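Local coordinates for putative membrane protein (Yersinia pestis CO92, PDB 5TF3) that is of unknown function but folds into a compact all-helical domain of the DUF1198 family, probably part of a membrane protein, at residues K53-V58 against N78-A83; Y61-K66 against E74-T79; A96-F101 against F109-F114. All coordinates share one frame; numbering follows the deposited sequence. Where two conformers were deposited one is given.

Contact 1: residues K53-V58 against N78-A83; sequences KAAYLV and NTLIRA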
loop_
_atom_site.group_PDB
_atom_site.type_symbol
_atom_site.label_atom_id
_atom_site.label_comp_id
_atom_site.label_asym_id
_atom_site.label_seq_id
_atom_site.Cartn_x
_atom_site.Cartn_y
_atom_site.Cartn_z
ATOM N N LYS A 53 3.328 3.396 -6.406
ATOM C CA LYS A 53 2.361 4.012 -5.504
ATOM C C LYS A 53 1.410 2.970 -4.927
ATOM O O LYS A 53 1.074 3.010 -3.738
ATOM C CB LYS A 53 1.579 5.099 -6.244
ATOM C CG LYS A 53 2.409 6.317 -6.618
ATOM C CD LYS A 53 2.076 7.507 -5.719
ATOM C CE LYS A 53 2.768 8.792 -6.182
ATOM N NZ LYS A 53 4.168 8.937 -5.661
ATOM N N ALA A 54 0.980 2.018 -5.757
ATOM C CA ALA A 54 0.073 0.977 -5.288
ATOM C C ALA A 54 0.728 0.102 -4.229
ATOM O O ALA A 54 0.036 -0.450 -3.367
ATOM C CB ALA A 54 -0.399 0.132 -6.470
ATOM N N ALA A 55 2.054 -0.032 -4.271
ATOM C CA ALA A 55 2.751 -0.795 -3.241
ATOM C C ALA A 55 2.519 -0.190 -1.865
ATOM O O ALA A 55 2.381 -0.912 -0.875
ATOM C CB ALA A 55 4.243 -0.861 -3.546
ATOM N N TYR A 56 2.435 1.137 -1.786
ATOM C CA TYR A 56 2.194 1.761 -0.493
ATOM C C TYR A 56 0.771 1.536 0.002
ATOM O O TYR A 56 0.542 1.531 1.216
ATOM C CB TYR A 56 2.506 3.257 -0.575
ATOM C CG TYR A 56 3.982 3.534 -0.713
ATOM C CD1 TYR A 56 4.835 3.443 0.381
ATOM C CD2 TYR A 56 4.525 3.885 -1.939
ATOM C CE1 TYR A 56 6.197 3.708 0.254
ATOM C CE2 TYR A 56 5.872 4.149 -2.074
ATOM C CZ TYR A 56 6.703 4.059 -0.978
ATOM O OH TYR A 56 8.041 4.324 -1.133
ATOM N N LEU A 57 -0.204 1.374 -0.905
ATOM C CA LEU A 57 -1.559 1.037 -0.467
ATOM C C LEU A 57 -1.617 -0.378 0.090
ATOM O O LEU A 57 -2.333 -0.638 1.067
ATOM C CB LEU A 57 -2.561 1.174 -1.619
ATOM C CG LEU A 57 -3.047 2.578 -1.968
ATOM C CD1 LEU A 57 -4.015 2.478 -3.111
ATOM C CD2 LEU A 57 -3.701 3.226 -0.775
ATOM N N VAL A 58 -0.913 -1.310 -0.559
ATOM C CA VAL A 58 -0.762 -2.665 -0.026
ATOM C C VAL A 58 -0.192 -2.619 1.389
ATOM O O VAL A 58 -0.716 -3.255 2.314
ATOM C CB VAL A 58 0.124 -3.499 -0.970
ATOM C CG1 VAL A 58 0.414 -4.877 -0.385
ATOM C CG2 VAL A 58 -0.562 -3.642 -2.334
ATOM N N ASN A 78 9.961 -4.583 5.288
ATOM C CA ASN A 78 11.032 -5.302 4.611
ATOM C C ASN A 78 10.611 -5.725 3.216
ATOM O O ASN A 78 11.464 -5.847 2.328
ATOM C CB ASN A 78 11.461 -6.523 5.432
ATOM C CG ASN A 78 12.225 -6.138 6.690
ATOM O OD1 ASN A 78 12.774 -5.035 6.781
ATOM N ND2 ASN A 78 12.288 -7.057 7.657
ATOM N N THR A 79 9.307 -5.953 3.001
ATOM C CA THR A 79 8.818 -6.260 1.657
ATOM C C THR A 79 9.012 -5.067 0.719
ATOM O O THR A 79 9.465 -5.235 -0.420
ATOM C CB THR A 79 7.344 -6.713 1.733
ATOM O OG1 THR A 79 7.244 -7.817 2.641
ATOM C CG2 THR A 79 6.820 -7.199 0.388
ATOM N N LEU A 80 8.718 -3.849 1.189
ATOM C CA LEU A 80 9.033 -2.665 0.393
ATOM C C LEU A 80 10.519 -2.594 0.097
ATOM O O LEU A 80 10.925 -2.384 -1.050
ATOM C CB LEU A 80 8.600 -1.387 1.111
ATOM C CG LEU A 80 7.120 -1.117 1.301
ATOM C CD1 LEU A 80 6.952 0.240 2.013
ATOM C CD2 LEU A 80 6.450 -1.121 -0.049
ATOM N N ILE A 81 11.348 -2.780 1.127
ATOM C CA ILE A 81 12.787 -2.634 0.955
ATOM C C ILE A 81 13.310 -3.671 -0.036
ATOM O O ILE A 81 14.136 -3.354 -0.903
ATOM C CB ILE A 81 13.494 -2.735 2.321
ATOM C CG1 ILE A 81 13.211 -1.480 3.163
ATOM C CG2 ILE A 81 14.989 -2.916 2.141
ATOM C CD1 ILE A 81 13.757 -1.567 4.583
ATOM N N ARG A 82 12.823 -4.911 0.059
ATOM C CA ARG A 82 13.261 -5.955 -0.863
ATOM C C ARG A 82 12.829 -5.684 -2.303
ATOM O O ARG A 82 13.433 -6.228 -3.233
ATOM C CB ARG A 82 12.736 -7.318 -0.402
ATOM C CG ARG A 82 13.743 -8.086 0.439
ATOM C CD ARG A 82 13.248 -9.474 0.853
ATOM N NE ARG A 82 12.567 -9.434 2.141
ATOM C CZ ARG A 82 11.251 -9.497 2.291
ATOM N NH1 ARG A 82 10.466 -9.623 1.239
ATOM N NH2 ARG A 82 10.724 -9.444 3.495
ATOM N N ALA A 83 11.801 -4.868 -2.508
ATOM C CA ALA A 83 11.380 -4.436 -3.835
ATOM C C ALA A 83 12.048 -3.143 -4.283
ATOM O O ALA A 83 11.619 -2.566 -5.291
ATOM C CB ALA A 83 9.860 -4.232 -3.874
#

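Contact 2: residues Y61-K66 against E74-T79; sequences YHTFIK and ELWRNT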
loop_
_atom_site.group_PDB
_atom_site.type_symbol
_atom_site.label_atom_id
_atom_site.label_comp_id
_atom_site.label_asym_id
_atom_site.label_seq_id
_atom_site.Cartn_x
_atom_site.Cartn_y
_atom_site.Cartn_z
ATOM N N TYR A 61 -2.795 -1.142 3.840
ATOM C CA TYR A 61 -3.884 -2.087 4.082
ATOM C C TYR A 61 -3.459 -3.177 5.053
ATOM O O TYR A 61 -4.155 -3.458 6.034
ATOM C CB TYR A 61 -4.374 -2.705 2.765
ATOM C CG TYR A 61 -5.419 -3.792 2.994
ATOM C CD1 TYR A 61 -6.748 -3.462 3.291
ATOM C CD2 TYR A 61 -5.072 -5.142 2.953
ATOM C CE1 TYR A 61 -7.701 -4.452 3.527
ATOM C CE2 TYR A 61 -6.025 -6.141 3.185
ATOM C CZ TYR A 61 -7.329 -5.788 3.470
ATOM O OH TYR A 61 -8.261 -6.774 3.702
ATOM N N HIS A 62 -2.317 -3.811 4.801
ATOM C CA HIS A 62 -1.928 -4.933 5.647
ATOM C C HIS A 62 -1.396 -4.495 7.009
ATOM O O HIS A 62 -1.387 -5.312 7.935
ATOM C CB HIS A 62 -0.917 -5.820 4.907
ATOM C CG HIS A 62 -1.551 -6.589 3.796
ATOM N ND1 HIS A 62 -2.396 -7.655 4.026
ATOM C CD2 HIS A 62 -1.562 -6.382 2.459
ATOM C CE1 HIS A 62 -2.851 -8.110 2.872
ATOM N NE2 HIS A 62 -2.367 -7.350 1.905
ATOM N N THR A 63 -1.007 -3.227 7.180
ATOM C CA THR A 63 -0.547 -2.796 8.495
ATOM C C THR A 63 -1.632 -1.994 9.213
ATOM O O THR A 63 -2.356 -2.558 10.037
ATOM C CB THR A 63 0.759 -2.002 8.389
ATOM O OG1 THR A 63 0.570 -0.828 7.588
ATOM C CG2 THR A 63 1.891 -2.890 7.772
ATOM N N PHE A 64 -1.766 -0.692 8.923
ATOM C CA PHE A 64 -2.736 0.130 9.651
ATOM C C PHE A 64 -4.138 -0.475 9.638
ATOM O O PHE A 64 -4.825 -0.509 10.666
ATOM C CB PHE A 64 -2.797 1.543 9.072
ATOM C CG PHE A 64 -3.824 2.426 9.754
ATOM C CD1 PHE A 64 -3.570 2.960 11.013
ATOM C CD2 PHE A 64 -5.039 2.713 9.140
ATOM C CE1 PHE A 64 -4.506 3.776 11.644
ATOM C CE2 PHE A 64 -5.990 3.531 9.760
ATOM C CZ PHE A 64 -5.728 4.056 11.013
ATOM N N ILE A 65 -4.596 -0.938 8.479
ATOM C CA ILE A 65 -6.000 -1.329 8.402
ATOM C C ILE A 65 -6.236 -2.685 9.068
ATOM O O ILE A 65 -7.175 -2.836 9.852
ATOM C CB ILE A 65 -6.485 -1.291 6.939
ATOM C CG1 ILE A 65 -6.397 0.152 6.421
ATOM C CG2 ILE A 65 -7.917 -1.836 6.829
ATOM C CD1 ILE A 65 -7.008 0.413 5.037
ATOM N N LYS A 66 -5.374 -3.673 8.819
ATOM C CA LYS A 66 -5.604 -5.047 9.279
ATOM C C LYS A 66 -4.794 -5.456 10.509
ATOM O O LYS A 66 -5.283 -6.263 11.306
ATOM C CB LYS A 66 -5.293 -6.053 8.158
ATOM C CG LYS A 66 -6.046 -5.785 6.867
ATOM C CD LYS A 66 -7.537 -5.738 7.092
ATOM C CE LYS A 66 -8.114 -7.138 7.211
ATOM N NZ LYS A 66 -9.589 -7.062 7.422
ATOM N N GLU A 74 7.079 -4.508 10.592
ATOM C CA GLU A 74 8.444 -4.817 10.172
ATOM C C GLU A 74 8.444 -5.761 8.973
ATOM O O GLU A 74 9.224 -5.588 8.023
ATOM C CB GLU A 74 9.223 -5.421 11.342
ATOM C CG GLU A 74 10.635 -5.841 10.980
ATOM C CD GLU A 74 11.469 -6.206 12.194
ATOM O OE1 GLU A 74 11.193 -5.680 13.297
ATOM O OE2 GLU A 74 12.401 -7.025 12.044
ATOM N N LEU A 75 7.562 -6.760 9.001
ATOM C CA LEU A 75 7.390 -7.676 7.879
ATOM C C LEU A 75 7.121 -6.928 6.575
ATOM O O LEU A 75 7.794 -7.157 5.564
ATOM C CB LEU A 75 6.236 -8.627 8.209
ATOM C CG LEU A 75 5.932 -9.820 7.330
ATOM C CD1 LEU A 75 5.187 -10.856 8.176
ATOM C CD2 LEU A 75 5.117 -9.406 6.108
ATOM N N TRP A 76 6.106 -6.049 6.571
ATOM C CA TRP A 76 5.723 -5.356 5.342
ATOM C C TRP A 76 6.731 -4.288 4.944
ATOM O O TRP A 76 6.948 -4.056 3.746
ATOM C CB TRP A 76 4.307 -4.775 5.487
ATOM C CG TRP A 76 3.322 -5.899 5.367
ATOM C CD1 TRP A 76 2.735 -6.609 6.384
ATOM C CD2 TRP A 76 2.877 -6.497 4.145
ATOM N NE1 TRP A 76 1.910 -7.595 5.856
ATOM C CE2 TRP A 76 1.999 -7.549 4.485
ATOM C CE3 TRP A 76 3.138 -6.236 2.794
ATOM C CZ2 TRP A 76 1.372 -8.333 3.525
ATOM C CZ3 TRP A 76 2.508 -7.030 1.832
ATOM C CH2 TRP A 76 1.639 -8.055 2.208
ATOM N N ARG A 77 7.384 -3.655 5.918
ATOM C CA ARG A 77 8.435 -2.696 5.593
ATOM C C ARG A 77 9.586 -3.380 4.850
ATOM O O ARG A 77 10.146 -2.829 3.890
ATOM C CB ARG A 77 8.940 -2.026 6.884
ATOM C CG ARG A 77 10.106 -1.072 6.663
ATOM C CD ARG A 77 10.599 -0.395 7.976
ATOM N NE ARG A 77 11.662 0.570 7.691
ATOM C CZ ARG A 77 12.959 0.280 7.686
ATOM N NH1 ARG A 77 13.374 -0.945 7.995
ATOM N NH2 ARG A 77 13.840 1.223 7.391
ATOM N N ASN A 78 9.961 -4.583 5.288
ATOM C CA ASN A 78 11.032 -5.302 4.611
ATOM C C ASN A 78 10.611 -5.725 3.216
ATOM O O ASN A 78 11.464 -5.847 2.328
ATOM C CB ASN A 78 11.461 -6.523 5.432
ATOM C CG ASN A 78 12.225 -6.138 6.690
ATOM O OD1 ASN A 78 12.774 -5.035 6.781
ATOM N ND2 ASN A 78 12.288 -7.057 7.657
ATOM N N THR A 79 9.307 -5.953 3.001
ATOM C CA THR A 79 8.818 -6.260 1.657
ATOM C C THR A 79 9.012 -5.067 0.719
ATOM O O THR A 79 9.465 -5.235 -0.420
ATOM C CB THR A 79 7.344 -6.713 1.733
ATOM O OG1 THR A 79 7.244 -7.817 2.641
ATOM C CG2 THR A 79 6.820 -7.199 0.388
#

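Contact 3: residues A96-F101 against F109-F114; sequences AALFYF and FELAQF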
loop_
_atom_site.group_PDB
_atom_site.type_symbol
_atom_site.label_atom_id
_atom_site.label_comp_id
_atom_site.label_asym_id
_atom_site.label_seq_id
_atom_site.Cartn_x
_atom_site.Cartn_y
_atom_site.Cartn_z
ATOM N N ALA A 96 -4.321 8.870 -0.211
ATOM C CA ALA A 96 -4.858 7.910 -1.175
ATOM C C ALA A 96 -5.584 6.769 -0.475
ATOM O O ALA A 96 -6.593 6.261 -0.974
ATOM C CB ALA A 96 -3.732 7.351 -2.048
ATOM N N ALA A 97 -5.064 6.333 0.668
ATOM C CA ALA A 97 -5.773 5.338 1.457
ATOM C C ALA A 97 -7.149 5.841 1.878
ATOM O O ALA A 97 -8.124 5.083 1.860
ATOM C CB ALA A 97 -4.946 4.964 2.681
ATOM N N LEU A 98 -7.246 7.114 2.273
ATOM C CA LEU A 98 -8.511 7.641 2.780
ATOM C C LEU A 98 -9.585 7.669 1.705
ATOM O O LEU A 98 -10.782 7.666 2.024
ATOM C CB LEU A 98 -8.316 9.047 3.351
ATOM C CG LEU A 98 -7.643 9.035 4.722
ATOM C CD1 LEU A 98 -7.474 10.433 5.288
ATOM C CD2 LEU A 98 -8.434 8.158 5.679
ATOM N N PHE A 99 -9.198 7.726 0.433
ATOM C CA PHE A 99 -10.223 7.582 -0.588
ATOM C C PHE A 99 -10.554 6.117 -0.853
ATOM O O PHE A 99 -11.718 5.710 -0.773
ATOM C CB PHE A 99 -9.812 8.221 -1.899
ATOM C CG PHE A 99 -10.696 7.787 -3.031
ATOM C CD1 PHE A 99 -12.017 8.209 -3.086
ATOM C CD2 PHE A 99 -10.251 6.892 -3.978
ATOM C CE1 PHE A 99 -12.859 7.814 -4.112
ATOM C CE2 PHE A 99 -11.091 6.489 -5.012
ATOM C CZ PHE A 99 -12.395 6.942 -5.069
ATOM N N TYR A 100 -9.540 5.320 -1.214
ATOM C CA TYR A 100 -9.817 3.983 -1.741
ATOM C C TYR A 100 -10.530 3.116 -0.715
ATOM O O TYR A 100 -11.339 2.252 -1.089
ATOM C CB TYR A 100 -8.528 3.317 -2.218
ATOM C CG TYR A 100 -8.003 3.859 -3.534
ATOM C CD1 TYR A 100 -8.777 3.823 -4.688
ATOM C CD2 TYR A 100 -6.727 4.398 -3.622
ATOM C CE1 TYR A 100 -8.293 4.325 -5.898
ATOM C CE2 TYR A 100 -6.229 4.887 -4.821
ATOM C CZ TYR A 100 -7.015 4.855 -5.952
ATOM O OH TYR A 100 -6.515 5.351 -7.136
ATOM N N PHE A 101 -10.285 3.362 0.577
ATOM C CA PHE A 101 -10.941 2.626 1.653
ATOM C C PHE A 101 -12.002 3.471 2.370
ATOM O O PHE A 101 -12.297 3.245 3.546
ATOM C CB PHE A 101 -9.891 2.095 2.631
ATOM C CG PHE A 101 -8.831 1.253 1.966
ATOM C CD1 PHE A 101 -9.149 0.006 1.442
ATOM C CD2 PHE A 101 -7.531 1.720 1.831
ATOM C CE1 PHE A 101 -8.186 -0.772 0.813
ATOM C CE2 PHE A 101 -6.562 0.955 1.209
ATOM C CZ PHE A 101 -6.885 -0.295 0.700
ATOM N N PHE A 109 -7.191 10.926 11.791
ATOM C CA PHE A 109 -6.208 11.302 12.801
ATOM C C PHE A 109 -5.338 10.110 13.154
ATOM O O PHE A 109 -4.102 10.202 13.151
ATOM C CB PHE A 109 -6.921 11.845 14.040
ATOM C CG PHE A 109 -5.995 12.235 15.152
ATOM C CD1 PHE A 109 -5.423 13.497 15.182
ATOM C CD2 PHE A 109 -5.708 11.350 16.174
ATOM C CE1 PHE A 109 -4.570 13.869 16.227
ATOM C CE2 PHE A 109 -4.859 11.709 17.215
ATOM C CZ PHE A 109 -4.289 12.983 17.241
ATOM N N GLU A 110 -5.969 8.965 13.431
ATOM C CA GLU A 110 -5.208 7.764 13.768
ATOM C C GLU A 110 -4.303 7.327 12.621
ATOM O O GLU A 110 -3.184 6.842 12.849
ATOM C CB GLU A 110 -6.156 6.638 14.167
ATOM C CG GLU A 110 -6.615 6.727 15.622
ATOM C CD GLU A 110 -5.458 6.690 16.626
ATOM O OE1 GLU A 110 -4.671 5.710 16.630
ATOM O OE2 GLU A 110 -5.335 7.646 17.423
ATOM N N LEU A 111 -4.761 7.498 11.382
ATOM C CA LEU A 111 -3.923 7.135 10.242
ATOM C C LEU A 111 -2.716 8.055 10.129
ATOM O O LEU A 111 -1.618 7.606 9.782
ATOM C CB LEU A 111 -4.738 7.176 8.953
ATOM C CG LEU A 111 -4.015 6.836 7.646
ATOM C CD1 LEU A 111 -3.343 5.468 7.700
ATOM C CD2 LEU A 111 -5.006 6.886 6.493
ATOM N N ALA A 112 -2.911 9.350 10.383
ATOM C CA ALA A 112 -1.795 10.291 10.394
ATOM C C ALA A 112 -0.817 9.982 11.517
ATOM O O ALA A 112 0.402 10.079 11.326
ATOM C CB ALA A 112 -2.315 11.727 10.533
ATOM N N GLN A 113 -1.325 9.652 12.711
ATOM C CA GLN A 113 -0.418 9.290 13.801
ATOM C C GLN A 113 0.274 7.962 13.520
ATOM O O GLN A 113 1.420 7.769 13.933
ATOM C CB GLN A 113 -1.159 9.225 15.141
ATOM C CG GLN A 113 -1.732 10.574 15.634
ATOM C CD GLN A 113 -0.655 11.506 16.128
ATOM O OE1 GLN A 113 0.526 11.190 16.058
ATOM N NE2 GLN A 113 -1.056 12.664 16.639
ATOM N N PHE A 114 -0.390 7.042 12.813
ATOM C CA PHE A 114 0.288 5.806 12.427
ATOM C C PHE A 114 1.489 6.106 11.538
ATOM O O PHE A 114 2.589 5.581 11.756
ATOM C CB PHE A 114 -0.691 4.857 11.727
ATOM C CG PHE A 114 -0.015 3.696 11.039
ATOM C CD1 PHE A 114 0.357 2.559 11.762
ATOM C CD2 PHE A 114 0.284 3.753 9.687
ATOM C CE1 PHE A 114 1.005 1.479 11.128
ATOM C CE2 PHE A 114 0.937 2.680 9.053
ATOM C CZ PHE A 114 1.292 1.548 9.774
#

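Contact 1: residues K53-V58 against N78-A83
Leu80 and Tyr56 cross at about a right angle, the forked end of the leucine reaching the ring while its second methyl is spent on Ala55. The two branches divide the work. CD1 of Leu80 lies 4.0 Å from CE1 of Tyr56 and is almost as near to CD1 of the same ring, approaching it obliquely. CD2 turns instead to the neighbouring residue and lies 4.1 Å from CB of Ala55, the two methyl carbons meeting at van der Waals distance. Leu80 reaches both because its CG stands anti to the carbonyl carbon (chi1 -68°) and the chain beyond is extended, so that the fork projects well clear of its own helix.

The partners belong to helices 48-65 and 70-82, neighbours in sequence that run in opposite senses as a helical hairpin; Ala55 and Leu80 are the closest-set pair of backbones, with CA of Ala55 7.5 Å from CA of Leu80. The alanine supplies only a methyl, and against Ala55 the reach is the leucine's. Tyr56 starts off to one side, yet its ring reaches back to the fork, with Lys53 O in the ring plane at its edge. Its hydroxyl is hydrogen-bonded to Ser86 O, and its ring stacks with His93, which ties the tyrosine to the chain beyond helix 70-82. Ile85 touches Ala55, Tyr56 and Leu80 alike, and on another flank Leu17 of helix 2-17 packs against Ala55.

Contact 2: residues Y61-K66 against E74-T79
His62 lays its whole side chain along one face of the Trp76 indole. Its CB bond is directed at helix 70-82 and CG lies anti to the carbonyl carbon (chi1 -71°), which sets CB and the ring over the indole. At the root, CB sits over the five-membered ring, 3.6 Å from its centroid and 24° off the normal, a CH-pi contact whose shortest approach is 3.4 Å from His62 CB to Trp76 CE2. One atom further, CG has moved to the six-membered ring, 3.4 Å from Trp76 CZ2. CD2 carries on to Trp76 CH2 at 3.6 Å, while ND1 is closest to CZ2. The imidazole and the six-membered ring form an offset stack, centroids 4.4 Å apart and planes only 6° from parallel. NE2, at the tip, is still 4.1 Å from Trp76 CH2 and hydrogen-bonds Tyr23 O.

Tyr61 CD2 covers the opposite face of the imidazole, and Leu75 CD2 the far face of the indole. Thr63 CG2 meets the indole obliquely at its root, 3.8 Å from Trp76 CB; OG1 hydrogen-bonds Phe59 O. Here, at the end of the 48-65/70-82 hairpin, the first helix widens into a pi-type turn.

With a backbone carbonyl as its partner, NE2 must be the N-H donor, a bond that, with Trp76 and Tyr61 on the two faces, probably helps fix the ring's rotation; the interface itself rests on dispersion and pi contacts.

Contact 3: residues A96-F101 against F109-F114
Segment 96-101, the last turn of helix 91-100 with the residue after it, faces segment 109-114 of helix 108-122 with the chains running in broadly opposing senses and clearly inclined, and CA of Leu98 is 8.8 Å from CA of Leu111, the nearest pair of backbones. That wide gap is bridged by two leucines reaching toward each other, tip to tip. A single branch of Leu111, its CD2, makes the contact: it lies 3.7 Å from CD2 of Leu98 and 3.8 Å from CG of Leu98. The same methyl also makes a longer contact, at 4.3 Å, with CB of Ala97, so CD2 rests between the leucine and the alanine.

The two leucines get there by different first torsions. The CB bond of Leu111 points toward helix 91-100, and with CG anti to the backbone N (chi1 179°) CD2 is carried to Leu98. Leu98 instead has CG anti to the carbonyl carbon (chi1 -76°), its fork bending toward Leu111. The other methyl of Leu111 faces Phe64 of helix 48-65, and Leu98 also rests on Leu106 in the intervening loop. No hydrogen bond spans the segments. Glu110 N is held by Asp107 OD1 at the start of the second helix.

With a single leucine methyl set against a leucine and an alanine, this is apolar packing between two successive helices of an all-alpha fold, joining helix 91-100 to helix 108-122 across the loop 101-107.

After three N-terminal helices (2-17, 22-29 and 33-45), helix 48-65 carries the leading segments of contacts 1 and 2. The chain then turns at 66-69 into helix 70-82, and contact 2 closes that short loop. Contact 1, reaching from 53-58 to 78-83, closes a wider one; contact 2 lies within the span of contact 1, their second segments overlapping at Asn78 and Thr79. Contact 3 follows in series, closing the loop from helix 91-100 to helix 108-122; no contact crosses another. Helix 48-65 links them spatially: Leu57 packs on Ala97 and Tyr100, while Thr63 and Phe64 meet Phe114, bringing the C-terminal helices onto the hairpin.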